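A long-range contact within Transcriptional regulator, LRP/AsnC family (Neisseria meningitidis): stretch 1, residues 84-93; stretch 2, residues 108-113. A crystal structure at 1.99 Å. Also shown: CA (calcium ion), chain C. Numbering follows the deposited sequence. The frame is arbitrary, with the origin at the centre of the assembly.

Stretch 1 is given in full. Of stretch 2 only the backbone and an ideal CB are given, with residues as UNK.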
# COMPACT_ATOMS: atom_id res chain seq x y z
N ALA G 84 25.43 2.21 -4.25
CA ALA G 84 24.58 1.14 -3.76
C ALA G 84 24.10 0.24 -4.92
O ALA G 84 24.15 -0.99 -4.81
CB ALA G 84 23.38 1.70 -2.99
N ARG G 85 23.64 0.85 -6.01
CA ARG G 85 23.11 0.06 -7.14
C ARG G 85 24.19 -0.79 -7.80
O ARG G 85 24.01 -1.99 -8.03
CB ARG G 85 22.45 0.98 -8.17
CG ARG G 85 21.15 1.58 -7.67
CD ARG G 85 20.41 2.36 -8.73
NE ARG G 85 19.01 2.51 -8.34
CZ ARG G 85 17.98 1.82 -8.85
NH1 ARG G 85 18.16 0.92 -9.81
NH2 ARG G 85 16.76 2.06 -8.38
N GLU G 86 25.33 -0.17 -8.06
CA GLU G 86 26.48 -0.84 -8.64
C GLU G 86 26.97 -2.00 -7.78
O GLU G 86 27.18 -3.10 -8.29
CB GLU G 86 27.60 0.19 -8.84
CG GLU G 86 28.74 -0.28 -9.72
CD GLU G 86 29.76 0.82 -9.97
OE1 GLU G 86 29.37 2.01 -10.01
OE2 GLU G 86 30.95 0.48 -10.12
N ASP G 87 27.16 -1.76 -6.49
CA ASP G 87 27.63 -2.79 -5.55
C ASP G 87 26.68 -3.96 -5.42
O ASP G 87 27.10 -5.10 -5.22
CB ASP G 87 27.85 -2.19 -4.15
CG ASP G 87 29.03 -1.24 -4.10
OD1 ASP G 87 29.88 -1.24 -5.03
OD2 ASP G 87 29.09 -0.47 -3.12
N PHE G 88 25.38 -3.67 -5.51
CA PHE G 88 24.36 -4.69 -5.37
C PHE G 88 24.30 -5.57 -6.61
O PHE G 88 24.24 -6.79 -6.52
CB PHE G 88 22.99 -4.06 -5.09
CG PHE G 88 21.86 -5.06 -5.05
CD1 PHE G 88 21.77 -5.96 -3.99
CD2 PHE G 88 20.92 -5.13 -6.06
CE1 PHE G 88 20.76 -6.90 -3.94
CE2 PHE G 88 19.90 -6.07 -6.02
CZ PHE G 88 19.82 -6.96 -4.95
N ALA G 89 24.33 -4.93 -7.78
CA ALA G 89 24.39 -5.66 -9.04
C ALA G 89 25.61 -6.60 -9.05
O ALA G 89 25.50 -7.75 -9.50
CB ALA G 89 24.44 -4.70 -10.22
N ALA G 90 26.74 -6.13 -8.55
CA ALA G 90 27.98 -6.92 -8.52
C ALA G 90 27.84 -8.19 -7.67
O ALA G 90 28.30 -9.27 -8.06
CB ALA G 90 29.13 -6.07 -8.01
N SER G 91 27.23 -8.04 -6.50
CA SER G 91 27.02 -9.17 -5.58
C SER G 91 25.98 -10.15 -6.12
O SER G 91 26.14 -11.35 -6.01
CB SER G 91 26.58 -8.67 -4.21
OG SER G 91 27.51 -7.73 -3.70
N VAL G 92 24.91 -9.62 -6.71
CA VAL G 92 23.81 -10.46 -7.19
C VAL G 92 24.29 -11.33 -8.37
O VAL G 92 23.84 -12.47 -8.55
CB VAL G 92 22.54 -9.62 -7.55
CG1 VAL G 92 22.71 -8.89 -8.86
CG2 VAL G 92 21.30 -10.49 -7.59
N ARG G 93 25.26 -10.80 -9.13
CA ARG G 93 25.88 -11.56 -10.21
C ARG G 93 26.70 -12.75 -9.69
O ARG G 93 26.86 -13.75 -10.40
CB ARG G 93 26.69 -10.63 -11.13
CG ARG G 93 25.80 -9.87 -12.12
CD ARG G 93 26.59 -9.05 -13.12
NE ARG G 93 26.99 -7.76 -12.57
CZ ARG G 93 26.46 -6.57 -12.89
NH1 ARG G 93 25.46 -6.46 -13.77
NH2 ARG G 93 26.93 -5.48 -12.30
N UNK G 108 8.95 -1.48 -6.80
CA UNK G 108 10.05 -2.40 -6.56
C UNK G 108 11.29 -1.97 -7.36
O UNK G 108 11.24 -1.92 -8.60
CB UNK G 108 9.64 -3.83 -6.93
N UNK G 109 12.39 -1.66 -6.67
CA UNK G 109 13.63 -1.23 -7.33
C UNK G 109 14.27 -2.35 -8.14
O UNK G 109 14.66 -2.14 -9.30
CB UNK G 109 14.63 -0.72 -6.29
N UNK G 110 14.42 -3.51 -7.51
CA UNK G 110 14.95 -4.70 -8.16
C UNK G 110 14.05 -5.90 -7.90
O UNK G 110 13.62 -6.14 -6.76
CB UNK G 110 16.37 -4.99 -7.68
N UNK G 111 13.74 -6.65 -8.96
CA UNK G 111 13.05 -7.93 -8.82
C UNK G 111 14.00 -9.09 -9.10
O UNK G 111 14.58 -9.17 -10.17
CB UNK G 111 11.85 -7.99 -9.76
N UNK G 112 14.12 -9.99 -8.12
CA UNK G 112 15.01 -11.13 -8.18
C UNK G 112 14.20 -12.42 -8.25
O UNK G 112 13.15 -12.53 -7.63
CB UNK G 112 15.95 -11.14 -6.97
N UNK G 113 14.70 -13.39 -9.00
CA UNK G 113 14.07 -14.70 -9.09
C UNK G 113 15.13 -15.71 -8.65
O UNK G 113 16.24 -15.71 -9.18
CB UNK G 113 13.55 -14.99 -10.50
CA CA C . 11.07 1.92 -4.90

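Stretch 1 is a helix that directs Phe88 and Val92 toward the second stretch, while Arg85 leaves sideways and brings the end of its side chain nearer; the three follow one another at intervals of roughly one turn. The strand that begins at position 110 runs nearly parallel to it, with an angle of 6° between their N-to-C directions and 11.9 Å between the axes at closest approach. That separation leaves room for a layer of side chains, so alternate strand positions should fill it.

At position 108 the ideal CB has nothing of the helix within 5.5 Å, and phi/psi of -70/118 is open to most residues. Stretch 1 therefore sets no preference here. The residue is Thr108, which makes no contact with the helix.

Position 109 is different: its CA-to-CB bond points toward the helix, and the ideal CB lies 4.1 Å from Arg85 NH2. A calcium ion is also close by, in a direction roughly at right angles to that of Arg85 NH2 as seen from CB. A cation as neighbour and a metal within reach of a short side chain favour an acidic residue, although Asn or Ser could also offer oxygen. The backbone, at -67/-50, is not extended. The deposited residue is Asp109. Asp109 OD1 binds the calcium at 2.4 Å, while OD2 is hydrogen-bonded elsewhere in the structure. Toward Arg85 the side chain presents its CB, while the backbone is joined to the guanidinium through water 1, which accepts from Arg85 NH2 at 3.0 Å and donates to Asp109 O at 2.5 Å.

At position 110 the chain is extended (-130/133), CB points toward the helix, and the ideal CB is 4.0 Å from Phe88 CE2. Beyond it lies a space bordered by the Phe88 ring and the extended Arg85 side chain. A large side chain suits this site: Leu or Met would pack on the phenyl ring, and an aromatic could meet both the ring and the guanidinium. Tyr110 occupies it, with chi1 in m. The edge of Phe88 is directed at the face of the tyrosine ring, with centroids 5.2 Å apart and planes at 54°; the closest atoms are Phe88 CE2 and Tyr110 CG, 3.8 Å apart. Farther out, Tyr110 CE2 lies over one face of the Arg85 guanidinium, and Tyr110 OH comes within 3.0 Å of Arg85 NH1.

Position 111, following strand alternation, has no part of the helix near its CB. Many residues would fit as far as stretch 1 is concerned; Leu111 makes no contact with it.

Position 112 returns to the helix side, but its ideal CB is 5.4 Å from Val92 CG2, so a small residue would leave a gap. The surroundings, Phe88 and Val92, are apolar, and Leu, Ile or Met would be apt. Leu112 (chi1 m, chi2 p) bridges the distance: its CD2 lies 4.0 Å from Val92 CG2 and also 4.0 Å from Phe88 CZ, at the edge of that ring.

Position 113 again has its CB clear of the helix, leaving the choice open, and Gln113 makes no contact with it.

Stretch 2, residues 108-113: TDYLLQ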
# COMPACT_ATOMS: atom_id res chain seq x y z
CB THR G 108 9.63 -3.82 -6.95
OG1 THR G 108 8.52 -4.23 -6.15
CG2 THR G 108 10.78 -4.80 -6.78
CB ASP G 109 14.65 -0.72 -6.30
CG ASP G 109 14.11 0.41 -5.45
OD1 ASP G 109 13.03 0.94 -5.80
OD2 ASP G 109 14.73 0.77 -4.43
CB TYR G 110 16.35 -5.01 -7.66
CG TYR G 110 17.37 -3.96 -8.01
CD1 TYR G 110 18.02 -4.00 -9.24
CD2 TYR G 110 17.68 -2.94 -7.13
CE1 TYR G 110 18.95 -3.04 -9.57
CE2 TYR G 110 18.61 -1.99 -7.45
CZ TYR G 110 19.25 -2.04 -8.68
OH TYR G 110 20.19 -1.09 -9.00
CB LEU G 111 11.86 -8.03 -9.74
CG LEU G 111 11.05 -9.31 -9.51
CD1 LEU G 111 10.39 -9.36 -8.08
CD2 LEU G 111 10.01 -9.45 -10.61
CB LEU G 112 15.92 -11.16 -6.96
CG LEU G 112 17.05 -10.12 -6.88
CD1 LEU G 112 16.53 -8.70 -6.91
CD2 LEU G 112 17.86 -10.35 -5.61
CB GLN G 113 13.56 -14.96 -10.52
CG GLN G 113 12.54 -16.10 -10.65
CD GLN G 113 11.95 -16.26 -12.06
OE1 GLN G 113 11.90 -15.31 -12.86
NE2 GLN G 113 11.48 -17.46 -12.37
O HOH W 1 15.19 0.22 -10.07
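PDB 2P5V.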